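PDB 3SYY: exonuclease from Laribacter hongkongensis, which digests double-stranded DNA with strict 5'-to-3' polarity, as a magnesium-binding alkaline exonuclease of the PDDEXK superfamily. Local coordinates for residues H70-Y75 / I111-P116; D151-D156 / Y165-I170; T84-I89 / A99-L104; N58-R63 / C115-T120; V16-V21 / I135-T140. One frame throughout, in Å; residues are numbered along the deposited sequence.

Interactions 1 and 3 meet at one of the two magnesium ions: their centres are 13 Å apart, they share two of its bound waters, and Ile113 N lies 2.8 Å from Asp102 OD2, a probable hydrogen bond within the active site. Interaction 5 reaches the same site from the helix side, with Gln137 OE1 2.8 Å from Lys114 NZ. Interaction 2 extends the sheet of interaction 1 beyond strand 109-114, and Tyr75 OH comes within 2.5 Å of Asp151 OD2. Interaction 4 follows from the exit of that strand and shares Cys115 and Pro116 with interaction 1; Thr118 OG1, 2.6 Å from Asp156 OD2, ties it to the end of 151-156. Interactions 3 and 4 do not touch.

Interaction 1. Residues H70-Y75 / I111-P116; sequences HARARY and IEIKCP. With MG (magnesium ion), chain B.
Ile111 sets its CD1 methyl over one face of the Tyr75 ring, 3.7 Å from the centroid and displaced toward CG, a CH-pi contact. The isoleucine chain is extended, with CD1 anti to CA (chi2 171°), which brings the methyl out to the ring. One turn earlier on the helix, Ala71 CB presses on Ile113 CG2 at 3.5 Å, with Cys115 SG beside it. Packing is looser at the partly exposed Arg72: Ile113 CD1 stands 4.0 Å above the guanidinium plane, toward its rim, while Asp102 O and Glu68 take the polar end. Across the strand lies the E-X-K part of the PDDEXK motif. Glu112 OE2 binds magnesium at 2.3 Å, Ile113 O is another ligand, and Lys114 NZ meets OE2 at 2.7 Å from above the carboxylate plane. Helix 59-79 thus lies against one face of the sheet, where Tyr75 also touches strands 149-155 and 165-171; helix 132-145 packs on Glu112 through Gln137 and Met138.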
# COMPACT_ATOMS: atom_id res chain seq x y z
N HIS A 70 13.04 -21.98 -14.88
CA HIS A 70 14.38 -21.66 -15.41
C HIS A 70 15.30 -22.03 -14.29
O HIS A 70 16.34 -22.66 -14.53
CB HIS A 70 14.56 -20.16 -15.71
CG HIS A 70 13.77 -19.62 -16.88
ND1 HIS A 70 12.41 -19.79 -17.04
CD2 HIS A 70 14.16 -18.80 -17.88
CE1 HIS A 70 12.01 -19.14 -18.12
NE2 HIS A 70 13.05 -18.51 -18.63
N ALA A 71 14.98 -21.58 -13.07
CA ALA A 71 15.80 -21.88 -11.91
C ALA A 71 15.94 -23.39 -11.69
O ALA A 71 17.04 -23.88 -11.37
CB ALA A 71 15.20 -21.22 -10.61
N ARG A 72 14.83 -24.11 -11.82
CA ARG A 72 14.82 -25.57 -11.68
C ARG A 72 15.81 -26.16 -12.71
O ARG A 72 16.63 -27.02 -12.35
CB ARG A 72 13.42 -26.20 -11.89
CG ARG A 72 13.35 -27.72 -11.50
CD ARG A 72 11.88 -28.32 -11.54
NE ARG A 72 11.08 -27.77 -10.43
CZ ARG A 72 10.20 -26.76 -10.51
NH1 ARG A 72 9.94 -26.16 -11.68
NH2 ARG A 72 9.57 -26.33 -9.43
N ALA A 73 15.75 -25.70 -13.96
CA ALA A 73 16.64 -26.23 -14.99
C ALA A 73 18.08 -25.90 -14.64
O ALA A 73 18.92 -26.78 -14.70
CB ALA A 73 16.28 -25.73 -16.37
N ARG A 74 18.36 -24.65 -14.27
CA ARG A 74 19.71 -24.26 -13.87
C ARG A 74 20.28 -25.12 -12.75
O ARG A 74 21.49 -25.46 -12.74
CB ARG A 74 19.77 -22.77 -13.48
CG ARG A 74 21.17 -22.27 -13.09
CD ARG A 74 22.16 -22.20 -14.33
NE ARG A 74 23.32 -21.39 -13.95
CZ ARG A 74 23.46 -20.07 -14.15
NH1 ARG A 74 22.55 -19.37 -14.82
NH2 ARG A 74 24.54 -19.45 -13.70
N TYR A 75 19.43 -25.47 -11.77
CA TYR A 75 19.90 -26.29 -10.66
C TYR A 75 20.37 -27.66 -11.19
O TYR A 75 21.43 -28.13 -10.79
CB TYR A 75 18.77 -26.52 -9.65
CG TYR A 75 19.03 -27.58 -8.62
CD1 TYR A 75 19.82 -27.31 -7.50
CD2 TYR A 75 18.47 -28.86 -8.74
CE1 TYR A 75 20.01 -28.26 -6.51
CE2 TYR A 75 18.67 -29.83 -7.74
CZ TYR A 75 19.44 -29.52 -6.64
OH TYR A 75 19.68 -30.42 -5.62
N ILE A 111 14.26 -29.64 -3.24
CA ILE A 111 14.73 -28.31 -3.66
C ILE A 111 13.60 -27.32 -3.31
O ILE A 111 12.43 -27.66 -3.45
CB ILE A 111 15.06 -28.28 -5.19
CG1 ILE A 111 15.42 -26.87 -5.68
CG2 ILE A 111 13.94 -28.91 -6.00
CD1 ILE A 111 15.97 -26.83 -7.11
N GLU A 112 13.97 -26.15 -2.81
CA GLU A 112 13.01 -25.02 -2.63
C GLU A 112 13.67 -23.87 -3.40
O GLU A 112 14.84 -23.57 -3.16
CB GLU A 112 12.90 -24.62 -1.15
CG GLU A 112 12.12 -23.24 -0.95
CD GLU A 112 10.69 -23.31 -1.50
OE1 GLU A 112 10.12 -24.44 -1.55
OE2 GLU A 112 10.10 -22.24 -1.95
N ILE A 113 12.93 -23.31 -4.35
CA ILE A 113 13.43 -22.26 -5.24
C ILE A 113 12.83 -20.88 -4.89
O ILE A 113 11.60 -20.73 -4.74
CB ILE A 113 13.01 -22.61 -6.67
CG1 ILE A 113 13.71 -23.91 -7.15
CG2 ILE A 113 13.31 -21.43 -7.67
CD1 ILE A 113 13.14 -24.43 -8.45
N LYS A 114 13.70 -19.86 -4.81
CA LYS A 114 13.22 -18.47 -4.78
C LYS A 114 13.70 -17.74 -6.03
O LYS A 114 14.89 -17.90 -6.47
CB LYS A 114 13.72 -17.76 -3.52
CG LYS A 114 13.47 -18.47 -2.19
CD LYS A 114 12.01 -18.85 -1.98
CE LYS A 114 11.78 -19.48 -0.58
NZ LYS A 114 10.32 -19.97 -0.50
N CYS A 115 12.82 -16.92 -6.61
CA CYS A 115 13.19 -16.01 -7.69
C CYS A 115 12.73 -14.59 -7.32
O CYS A 115 11.71 -14.13 -7.84
CB CYS A 115 12.51 -16.42 -8.99
SG CYS A 115 13.12 -18.10 -9.64
N PRO A 116 13.50 -13.92 -6.47
CA PRO A 116 13.06 -12.75 -5.84
C PRO A 116 13.55 -11.50 -6.56
O PRO A 116 14.10 -11.58 -7.68
CB PRO A 116 13.71 -12.88 -4.47
CG PRO A 116 15.16 -13.33 -4.89
CD PRO A 116 14.80 -14.38 -5.94
MG MG B . 9.46 -21.67 -4.09
O HOH W 1 8.59 -19.66 -3.24
O HOH W 2 7.69 -22.16 -5.42

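Interaction 2. Residues D151-D156 / Y165-I170; sequences DFVSYD and YFCTRI
Asp151 is held side-on by Arg169, one nitrogen to each carboxylate oxygen. NE gives an almost straight bond to OD1 (2.8 Å, 173°), and Arg169 NH2 reaches OD2 at 3.1 Å; both arrive on the syn side, with the two planes 37° apart. A bend in the arginine chain (chi3 -80°) places NE for this grip. OD2 has a second partner in Tyr75 of helix 59-79, and Trp149 makes a cation-pi contact with the guanidinium.

Phe152 comes next, in a hydrogen-bonded pair with Thr168: Phe152 N donates to Thr168 O, and Thr168 N returns a bond to Phe152 O. Its ring meets that of Phe166 edge against edge, CD1 to CE2 at 4.0 Å. The two strands form an antiparallel beta hairpin at the end of the five-stranded sheet, with 165-171 as one of its two outermost strands within this chain. Val153, paired with Cys167 without hydrogen bonds, turns to the face that also carries Asp151. There its CG1 packs 3.8 Å from Tyr165 CE1, and CG2 touches Cys167 SG. Ser154 repeats the two-bond pattern with Phe166: its N lies 2.9 Å from Phe166 O, and its O accepts from Phe166 N. At Tyr155 the contact thins, the ring edge coming no nearer to Tyr165 than 4.5 Å, CD1 to CA.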
# COMPACT_ATOMS: atom_id res chain seq x y z
N ASP A 151 17.96 -28.44 -0.80
CA ASP A 151 18.87 -27.46 -1.41
C ASP A 151 18.02 -26.19 -1.64
O ASP A 151 17.01 -26.22 -2.32
CB ASP A 151 19.33 -28.01 -2.76
CG ASP A 151 20.63 -28.86 -2.63
OD1 ASP A 151 21.32 -28.74 -1.59
OD2 ASP A 151 20.92 -29.65 -3.55
N PHE A 152 18.45 -25.11 -1.05
CA PHE A 152 17.76 -23.84 -1.22
C PHE A 152 18.41 -23.14 -2.40
O PHE A 152 19.62 -22.94 -2.40
CB PHE A 152 18.02 -23.03 0.03
CG PHE A 152 17.48 -21.62 -0.06
CD1 PHE A 152 18.32 -20.57 -0.45
CD2 PHE A 152 16.15 -21.36 0.24
CE1 PHE A 152 17.82 -19.23 -0.51
CE2 PHE A 152 15.64 -20.03 0.20
CZ PHE A 152 16.48 -18.97 -0.23
N VAL A 153 17.64 -22.84 -3.44
CA VAL A 153 18.18 -22.18 -4.64
C VAL A 153 17.57 -20.78 -4.68
O VAL A 153 16.34 -20.65 -4.52
CB VAL A 153 17.73 -22.94 -5.89
CG1 VAL A 153 18.13 -22.17 -7.22
CG2 VAL A 153 18.38 -24.38 -5.90
N SER A 154 18.41 -19.75 -4.85
CA SER A 154 17.94 -18.42 -5.27
C SER A 154 18.46 -18.14 -6.69
O SER A 154 19.63 -18.46 -7.01
CB SER A 154 18.40 -17.38 -4.24
OG SER A 154 17.97 -16.06 -4.54
N TYR A 155 17.60 -17.61 -7.58
CA TYR A 155 17.97 -17.42 -8.98
C TYR A 155 17.47 -16.08 -9.52
O TYR A 155 16.27 -15.74 -9.37
CB TYR A 155 17.36 -18.51 -9.81
CG TYR A 155 17.66 -18.46 -11.28
CD1 TYR A 155 18.94 -18.80 -11.77
CD2 TYR A 155 16.66 -18.14 -12.20
CE1 TYR A 155 19.19 -18.75 -13.14
CE2 TYR A 155 16.91 -18.11 -13.56
CZ TYR A 155 18.18 -18.43 -14.02
OH TYR A 155 18.38 -18.36 -15.36
N ASP A 156 18.38 -15.36 -10.17
CA ASP A 156 17.97 -14.14 -10.87
C ASP A 156 18.74 -14.00 -12.17
O ASP A 156 19.92 -13.67 -12.15
CB ASP A 156 18.23 -12.92 -9.98
CG ASP A 156 17.62 -11.62 -10.57
OD1 ASP A 156 17.16 -11.61 -11.73
OD2 ASP A 156 17.56 -10.65 -9.83
N TYR A 165 23.05 -17.53 -9.95
CA TYR A 165 22.67 -18.80 -9.31
C TYR A 165 23.29 -18.98 -7.96
O TYR A 165 24.51 -18.81 -7.81
CB TYR A 165 23.03 -19.96 -10.23
CG TYR A 165 22.80 -21.31 -9.60
CD1 TYR A 165 21.54 -21.91 -9.60
CD2 TYR A 165 23.88 -22.00 -9.04
CE1 TYR A 165 21.35 -23.19 -9.03
CE2 TYR A 165 23.72 -23.26 -8.49
CZ TYR A 165 22.48 -23.86 -8.50
OH TYR A 165 22.40 -25.10 -7.92
N PHE A 166 22.45 -19.26 -6.94
CA PHE A 166 22.93 -19.50 -5.59
C PHE A 166 22.25 -20.73 -5.05
O PHE A 166 21.03 -20.92 -5.26
CB PHE A 166 22.63 -18.30 -4.65
CG PHE A 166 22.87 -18.61 -3.19
CD1 PHE A 166 24.10 -18.37 -2.64
CD2 PHE A 166 21.87 -19.18 -2.40
CE1 PHE A 166 24.35 -18.66 -1.32
CE2 PHE A 166 22.09 -19.48 -1.09
CZ PHE A 166 23.33 -19.19 -0.53
N CYS A 167 23.02 -21.59 -4.39
CA CYS A 167 22.42 -22.80 -3.82
C CYS A 167 23.17 -23.16 -2.56
O CYS A 167 24.45 -23.05 -2.51
CB CYS A 167 22.37 -23.94 -4.83
SG CYS A 167 21.78 -25.53 -4.14
N THR A 168 22.42 -23.52 -1.52
CA THR A 168 23.07 -23.99 -0.25
C THR A 168 22.19 -25.09 0.35
O THR A 168 20.95 -25.06 0.18
CB THR A 168 23.31 -22.84 0.74
OG1 THR A 168 24.20 -23.26 1.79
CG2 THR A 168 21.97 -22.31 1.39
N ARG A 169 22.81 -26.07 1.01
CA ARG A 169 22.08 -27.24 1.49
C ARG A 169 21.68 -27.08 2.92
O ARG A 169 22.52 -26.72 3.76
CB ARG A 169 22.90 -28.52 1.41
CG ARG A 169 21.99 -29.79 1.55
CD ARG A 169 22.65 -30.99 0.93
NE ARG A 169 22.49 -31.00 -0.53
CZ ARG A 169 22.83 -32.04 -1.29
NH1 ARG A 169 23.33 -33.12 -0.70
NH2 ARG A 169 22.67 -32.01 -2.59
N ILE A 170 20.41 -27.36 3.20
CA ILE A 170 19.92 -27.26 4.58
C ILE A 170 19.59 -28.68 5.02
O ILE A 170 18.70 -29.33 4.44
CB ILE A 170 18.66 -26.35 4.68
CG1 ILE A 170 18.96 -24.94 4.11
CG2 ILE A 170 18.15 -26.31 6.16
CD1 ILE A 170 20.05 -24.08 4.92

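Interaction 3. Residues T84-I89 / A99-L104; sequences TEVGLI and ASPDGL. With MG (magnesium ion), chain B.
Thr84 and Leu104 exchange two backbone hydrogen bonds, each 2.8 Å between N and O, and Ile89 and Ala99 do the same further along. These antiparallel pairs flank a stretch where the two segments part, just where 99-104 delivers the metal-binding aspartate of the PDDEXK fold. Water meets part of the backbone between, Arg72 takes Asp102 O and Gly103 pairs with Ile111. Water 4 lies within bonding distance of Val86 O, Pro101 O and Ser100 OG (perhaps not all at once); Arg12 also reaches the serine hydroxyl. Water 5 accepts from Val86 N at 2.9 Å and can also reach Pro101 O. Water 3 sits between Thr84 OG1 and Leu104 O. The apolar patch is small: Val86 CG1, between backbone N and carbonyl carbon (chi1 78°), touches Pro101 CG and Leu104 CD2. Ser100 belongs to a second magnesium site with Glu112. Asp102 splits its carboxylate, OD2 binding the other ion at 2.4 Å while OD1 accepts from metal-bound water 2 at 2.7 Å.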
# COMPACT_ATOMS: atom_id res chain seq x y z
N THR A 84 12.14 -34.59 -9.41
CA THR A 84 10.75 -34.90 -9.78
C THR A 84 9.82 -33.84 -9.18
O THR A 84 9.96 -33.47 -8.04
CB THR A 84 10.33 -36.24 -9.20
OG1 THR A 84 11.42 -37.15 -9.34
CG2 THR A 84 9.10 -36.78 -9.92
N GLU A 85 8.84 -33.40 -9.95
CA GLU A 85 7.86 -32.51 -9.37
C GLU A 85 6.82 -33.24 -8.52
O GLU A 85 6.59 -34.45 -8.67
CB GLU A 85 7.31 -31.57 -10.42
CG GLU A 85 8.43 -30.54 -10.79
CD GLU A 85 7.91 -29.30 -11.47
OE1 GLU A 85 8.10 -29.18 -12.70
OE2 GLU A 85 7.30 -28.44 -10.79
N VAL A 86 6.27 -32.51 -7.56
CA VAL A 86 5.38 -33.06 -6.57
C VAL A 86 4.37 -31.96 -6.22
O VAL A 86 4.64 -30.77 -6.43
CB VAL A 86 6.19 -33.63 -5.36
CG1 VAL A 86 6.68 -32.56 -4.42
CG2 VAL A 86 5.43 -34.70 -4.60
N GLY A 87 3.20 -32.34 -5.73
CA GLY A 87 2.19 -31.37 -5.36
C GLY A 87 2.25 -31.22 -3.86
O GLY A 87 3.32 -31.17 -3.26
N LEU A 88 1.09 -31.18 -3.22
CA LEU A 88 1.07 -31.04 -1.78
C LEU A 88 1.23 -32.39 -1.11
O LEU A 88 0.52 -33.33 -1.42
CB LEU A 88 -0.25 -30.39 -1.35
CG LEU A 88 -0.20 -30.08 0.13
CD1 LEU A 88 0.37 -28.68 0.34
CD2 LEU A 88 -1.59 -30.22 0.68
N ILE A 89 2.16 -32.48 -0.18
CA ILE A 89 2.39 -33.70 0.58
C ILE A 89 1.88 -33.46 1.99
O ILE A 89 2.38 -32.59 2.70
CB ILE A 89 3.92 -34.01 0.68
CG1 ILE A 89 4.56 -34.05 -0.73
CG2 ILE A 89 4.19 -35.31 1.47
CD1 ILE A 89 4.01 -35.13 -1.57
N ALA A 99 2.94 -29.68 2.88
CA ALA A 99 4.09 -28.93 2.35
C ALA A 99 4.18 -29.16 0.86
O ALA A 99 3.86 -30.24 0.37
CB ALA A 99 5.41 -29.37 3.04
N SER A 100 4.65 -28.13 0.14
CA SER A 100 4.73 -28.23 -1.27
C SER A 100 6.17 -27.89 -1.73
O SER A 100 6.43 -26.75 -2.17
CB SER A 100 3.72 -27.26 -1.88
OG SER A 100 3.61 -27.51 -3.25
N PRO A 101 7.10 -28.86 -1.63
CA PRO A 101 8.45 -28.50 -2.08
C PRO A 101 8.44 -28.26 -3.61
O PRO A 101 7.54 -28.72 -4.29
CB PRO A 101 9.33 -29.68 -1.65
CG PRO A 101 8.39 -30.83 -1.37
CD PRO A 101 7.01 -30.24 -1.10
N ASP A 102 9.42 -27.51 -4.11
CA ASP A 102 9.55 -27.28 -5.54
C ASP A 102 10.15 -28.49 -6.30
O ASP A 102 10.16 -28.50 -7.52
CB ASP A 102 10.38 -26.01 -5.78
CG ASP A 102 9.63 -24.74 -5.34
OD1 ASP A 102 8.40 -24.76 -5.42
OD2 ASP A 102 10.25 -23.80 -4.86
N GLY A 103 10.61 -29.50 -5.59
CA GLY A 103 10.99 -30.76 -6.28
C GLY A 103 11.48 -31.80 -5.30
O GLY A 103 12.00 -31.45 -4.25
N LEU A 104 11.28 -33.07 -5.62
CA LEU A 104 12.00 -34.16 -4.92
C LEU A 104 13.32 -34.39 -5.64
O LEU A 104 13.36 -34.52 -6.87
CB LEU A 104 11.19 -35.45 -4.99
CG LEU A 104 9.76 -35.46 -4.42
CD1 LEU A 104 9.27 -36.92 -4.26
CD2 LEU A 104 9.65 -34.72 -3.09
MG MG B . 9.46 -21.67 -4.09
O HOH W 3 13.52 -37.29 -7.63
O HOH W 4 5.16 -28.43 -5.38
O HOH W 5 7.23 -29.81 -7.38
O HOH W 2 7.69 -22.16 -5.42
O HOH W 1 8.59 -19.66 -3.24

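Interaction 4. Residues N58-R63 / C115-T120; sequences NAAMQR and CPNTWT
The Arg63 guanidinium meets Cys115 O at its edge, near its own plane, with NH2 3.9 Å away; Pro116 O lies obliquely at 4.1 Å. The other flat group, the Asn117 amide, touches Ala60 CB with OD1 at 3.4 Å. Water bridges the distance left by the arginine. NH2 donates to water 6 at 3.0 Å, which lies within bonding distance of both Ala60 O and Cys115 O, though perhaps not serving every acceptor at once, and to water 7, which donates a hydrogen bond to Pro116 O at 2.7 Å. NH1 is taken by a salt bridge to Asp157. Two helix beginnings meet here, those of 59-79 and 118-127, just past the active-site strand 109-114. The first carries an Asx motif, Asn58 OD1 accepting from Met61 N at 2.9 Å. Asn117 holds the N-cap position of the second but makes no capping bond; its OD1 lies against Ala60 CB. Beyond it, Thr118 and Trp119 pack on Cys45 and Ala41 of a neighbouring subunit.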
# COMPACT_ATOMS: atom_id res chain seq x y z
N ASN A 58 1.81 -9.41 -7.04
CA ASN A 58 2.35 -8.28 -7.80
C ASN A 58 3.25 -8.67 -8.99
O ASN A 58 3.46 -9.86 -9.27
CB ASN A 58 3.06 -7.28 -6.88
CG ASN A 58 4.16 -7.92 -6.05
OD1 ASN A 58 4.65 -9.01 -6.34
ND2 ASN A 58 4.57 -7.23 -4.99
N ALA A 59 3.78 -7.67 -9.70
CA ALA A 59 4.70 -7.87 -10.84
C ALA A 59 5.88 -8.80 -10.49
O ALA A 59 6.15 -9.76 -11.21
CB ALA A 59 5.20 -6.50 -11.40
N ALA A 60 6.54 -8.52 -9.35
CA ALA A 60 7.68 -9.30 -8.85
C ALA A 60 7.34 -10.76 -8.49
O ALA A 60 8.11 -11.68 -8.80
CB ALA A 60 8.34 -8.58 -7.67
N MET A 61 6.18 -10.97 -7.85
CA MET A 61 5.67 -12.31 -7.55
C MET A 61 5.37 -13.08 -8.81
O MET A 61 5.74 -14.24 -8.94
CB MET A 61 4.42 -12.26 -6.67
CG MET A 61 4.63 -12.79 -5.26
SD MET A 61 3.64 -11.92 -4.01
CE MET A 61 4.78 -10.63 -3.45
N GLN A 62 4.67 -12.45 -9.75
CA GLN A 62 4.32 -13.11 -10.99
C GLN A 62 5.59 -13.43 -11.82
O GLN A 62 5.72 -14.53 -12.37
CB GLN A 62 3.36 -12.23 -11.78
CG GLN A 62 2.96 -12.79 -13.16
CD GLN A 62 1.70 -12.14 -13.73
OE1 GLN A 62 0.85 -11.62 -12.99
NE2 GLN A 62 1.58 -12.17 -15.06
N ARG A 63 6.49 -12.45 -11.91
CA ARG A 63 7.72 -12.60 -12.69
C ARG A 63 8.50 -13.78 -12.08
O ARG A 63 8.96 -14.67 -12.80
CB ARG A 63 8.55 -11.31 -12.64
CG ARG A 63 9.83 -11.40 -13.48
CD ARG A 63 10.93 -10.59 -12.84
NE ARG A 63 12.23 -11.14 -13.20
CZ ARG A 63 12.92 -12.02 -12.47
NH1 ARG A 63 14.09 -12.44 -12.94
NH2 ARG A 63 12.46 -12.46 -11.29
N CYS A 115 12.82 -16.92 -6.61
CA CYS A 115 13.19 -16.01 -7.69
C CYS A 115 12.73 -14.59 -7.32
O CYS A 115 11.71 -14.13 -7.84
CB CYS A 115 12.51 -16.42 -8.99
SG CYS A 115 13.12 -18.10 -9.64
N PRO A 116 13.50 -13.92 -6.47
CA PRO A 116 13.06 -12.75 -5.84
C PRO A 116 13.55 -11.50 -6.56
O PRO A 116 14.10 -11.58 -7.68
CB PRO A 116 13.71 -12.88 -4.47
CG PRO A 116 15.16 -13.33 -4.89
CD PRO A 116 14.80 -14.38 -5.94
N ASN A 117 13.39 -10.35 -5.89
CA ASN A 117 13.94 -9.10 -6.40
C ASN A 117 15.46 -9.22 -6.41
O ASN A 117 16.04 -9.95 -5.62
CB ASN A 117 13.56 -7.93 -5.48
CG ASN A 117 12.14 -7.44 -5.73
OD1 ASN A 117 11.51 -7.76 -6.75
ND2 ASN A 117 11.62 -6.67 -4.76
N THR A 118 16.10 -8.45 -7.26
CA THR A 118 17.55 -8.62 -7.48
C THR A 118 18.28 -8.39 -6.22
O THR A 118 19.18 -9.16 -5.90
CB THR A 118 18.02 -7.64 -8.57
OG1 THR A 118 17.33 -8.01 -9.75
CG2 THR A 118 19.55 -7.79 -8.80
N TRP A 119 17.93 -7.32 -5.49
CA TRP A 119 18.63 -7.03 -4.23
C TRP A 119 18.48 -8.12 -3.15
O TRP A 119 19.42 -8.39 -2.39
CB TRP A 119 18.24 -5.65 -3.66
CG TRP A 119 19.13 -5.27 -2.51
CD1 TRP A 119 18.76 -5.10 -1.20
CD2 TRP A 119 20.54 -4.99 -2.56
NE1 TRP A 119 19.86 -4.74 -0.44
CE2 TRP A 119 20.96 -4.69 -1.25
CE3 TRP A 119 21.49 -4.98 -3.60
CZ2 TRP A 119 22.30 -4.34 -0.94
CZ3 TRP A 119 22.84 -4.65 -3.29
CH2 TRP A 119 23.22 -4.35 -1.97
N THR A 120 17.30 -8.73 -3.08
CA THR A 120 17.11 -9.84 -2.13
C THR A 120 18.05 -11.00 -2.51
O THR A 120 18.68 -11.62 -1.65
CB THR A 120 15.65 -10.31 -2.20
OG1 THR A 120 14.82 -9.20 -1.84
CG2 THR A 120 15.38 -11.49 -1.20
O HOH W 6 10.89 -11.76 -8.86
O HOH W 7 14.76 -13.47 -9.56

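Interaction 5. Residues V16-V21 / I135-T140; sequences VTASRV and IKQMQT
Ala18 and Gln137 bring their backbones to 4.7 Å, CA to CA, where the turn after strand 16-17 runs up against helix 132-145 and Ala18 O receives a CA-H...O contact from Gln137 CA. The tightest side-chain packing is around Thr140. Its CG2, anti to the backbone N, lies 3.6 Å from Ala18 CB, and its OG1 lies 3.5 Å from Val21 CG2. That hydroxyl is not left without a partner in this apolar setting: it donates to Lys136 O at 2.8 Å. Thr140 N bonds to the same carbonyl from the opposite face of its plane, so one acceptor serves two donors of one residue. Val21 CG1 reaches on to Lys136 CB. The chain of Gln137 is extended beyond CG, and its NE2 lies 4.0 Å from Ser19 CB. Its OE1 accepts from Lys114 of the active site, with a weak further bond from water 8, which is anchored on Ser19 O at 2.9 Å. Gln137 is thus probably a second-shell residue of the magnesium site. Around the contact, strand 97-99 packs on Ala18 through Ala99 and on Val21 and Thr140 through Phe97, while helix 174-205 touches Thr140 through Ile180.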
# COMPACT_ATOMS: atom_id res chain seq x y z
N VAL A 16 -2.68 -25.61 7.29
CA VAL A 16 -1.43 -24.95 7.56
C VAL A 16 -0.43 -25.45 6.49
O VAL A 16 -0.32 -26.66 6.28
CB VAL A 16 -0.92 -25.25 8.95
CG1 VAL A 16 0.48 -24.67 9.15
CG2 VAL A 16 -1.89 -24.65 9.99
N THR A 17 0.24 -24.53 5.81
CA THR A 17 1.23 -24.97 4.81
C THR A 17 2.63 -24.57 5.25
O THR A 17 2.83 -23.66 6.06
CB THR A 17 0.94 -24.42 3.41
OG1 THR A 17 0.84 -22.98 3.49
CG2 THR A 17 -0.36 -25.00 2.83
N ALA A 18 3.63 -25.28 4.72
CA ALA A 18 5.02 -25.02 5.08
C ALA A 18 5.40 -23.52 4.86
O ALA A 18 6.13 -22.95 5.64
CB ALA A 18 5.96 -25.92 4.21
N SER A 19 4.89 -22.93 3.80
CA SER A 19 5.24 -21.53 3.47
C SER A 19 4.73 -20.53 4.51
O SER A 19 5.14 -19.37 4.51
CB SER A 19 4.71 -21.17 2.09
OG SER A 19 3.32 -21.41 2.04
N ARG A 20 3.86 -20.99 5.42
CA ARG A 20 3.28 -20.08 6.40
C ARG A 20 3.66 -20.46 7.81
O ARG A 20 3.20 -19.84 8.79
CB ARG A 20 1.74 -20.06 6.28
CG ARG A 20 1.22 -19.64 4.88
CD ARG A 20 1.63 -18.18 4.53
NE ARG A 20 1.03 -17.16 5.40
CZ ARG A 20 -0.23 -16.72 5.34
NH1 ARG A 20 -1.09 -17.15 4.42
NH2 ARG A 20 -0.64 -15.78 6.20
N VAL A 21 4.51 -21.48 7.95
CA VAL A 21 4.87 -21.91 9.29
C VAL A 21 5.51 -20.79 10.09
O VAL A 21 5.29 -20.67 11.31
CB VAL A 21 5.73 -23.20 9.28
CG1 VAL A 21 6.37 -23.41 10.62
CG2 VAL A 21 4.85 -24.36 8.98
N ILE A 135 14.07 -21.24 6.42
CA ILE A 135 14.54 -22.41 7.20
C ILE A 135 13.29 -23.17 7.77
O ILE A 135 13.18 -24.39 7.69
CB ILE A 135 15.55 -21.98 8.32
CG1 ILE A 135 16.83 -21.31 7.74
CG2 ILE A 135 15.94 -23.15 9.27
CD1 ILE A 135 17.63 -22.21 6.78
N LYS A 136 12.34 -22.43 8.33
CA LYS A 136 11.13 -23.06 8.85
C LYS A 136 10.34 -23.76 7.76
O LYS A 136 9.91 -24.88 7.95
CB LYS A 136 10.25 -22.07 9.61
CG LYS A 136 10.94 -21.61 10.93
CD LYS A 136 10.14 -20.59 11.65
CE LYS A 136 10.78 -20.32 13.02
NZ LYS A 136 11.95 -19.38 12.81
N GLN A 137 10.22 -23.13 6.61
CA GLN A 137 9.53 -23.71 5.47
C GLN A 137 10.19 -25.05 5.07
O GLN A 137 9.54 -26.06 4.87
CB GLN A 137 9.59 -22.74 4.30
CG GLN A 137 8.95 -23.31 3.07
CD GLN A 137 9.08 -22.39 1.87
OE1 GLN A 137 9.88 -21.46 1.86
NE2 GLN A 137 8.24 -22.62 0.88
N MET A 138 11.52 -25.02 4.94
CA MET A 138 12.22 -26.20 4.47
C MET A 138 12.26 -27.31 5.52
O MET A 138 12.18 -28.47 5.15
CB MET A 138 13.62 -25.81 4.03
CG MET A 138 13.60 -25.08 2.63
SD MET A 138 15.27 -24.58 2.14
CE MET A 138 15.78 -23.40 3.31
N GLN A 139 12.39 -26.96 6.79
CA GLN A 139 12.34 -28.02 7.83
C GLN A 139 10.97 -28.67 7.81
O GLN A 139 10.86 -29.89 7.97
CB GLN A 139 12.69 -27.48 9.21
CG GLN A 139 14.18 -27.04 9.35
CD GLN A 139 15.17 -28.25 9.19
OE1 GLN A 139 14.75 -29.43 9.20
NE2 GLN A 139 16.46 -27.95 9.00
N THR A 140 9.92 -27.86 7.59
CA THR A 140 8.56 -28.40 7.47
C THR A 140 8.38 -29.27 6.27
O THR A 140 7.67 -30.29 6.33
CB THR A 140 7.51 -27.25 7.36
OG1 THR A 140 7.61 -26.42 8.53
CG2 THR A 140 6.09 -27.82 7.21
O HOH W 8 7.75 -19.15 3.21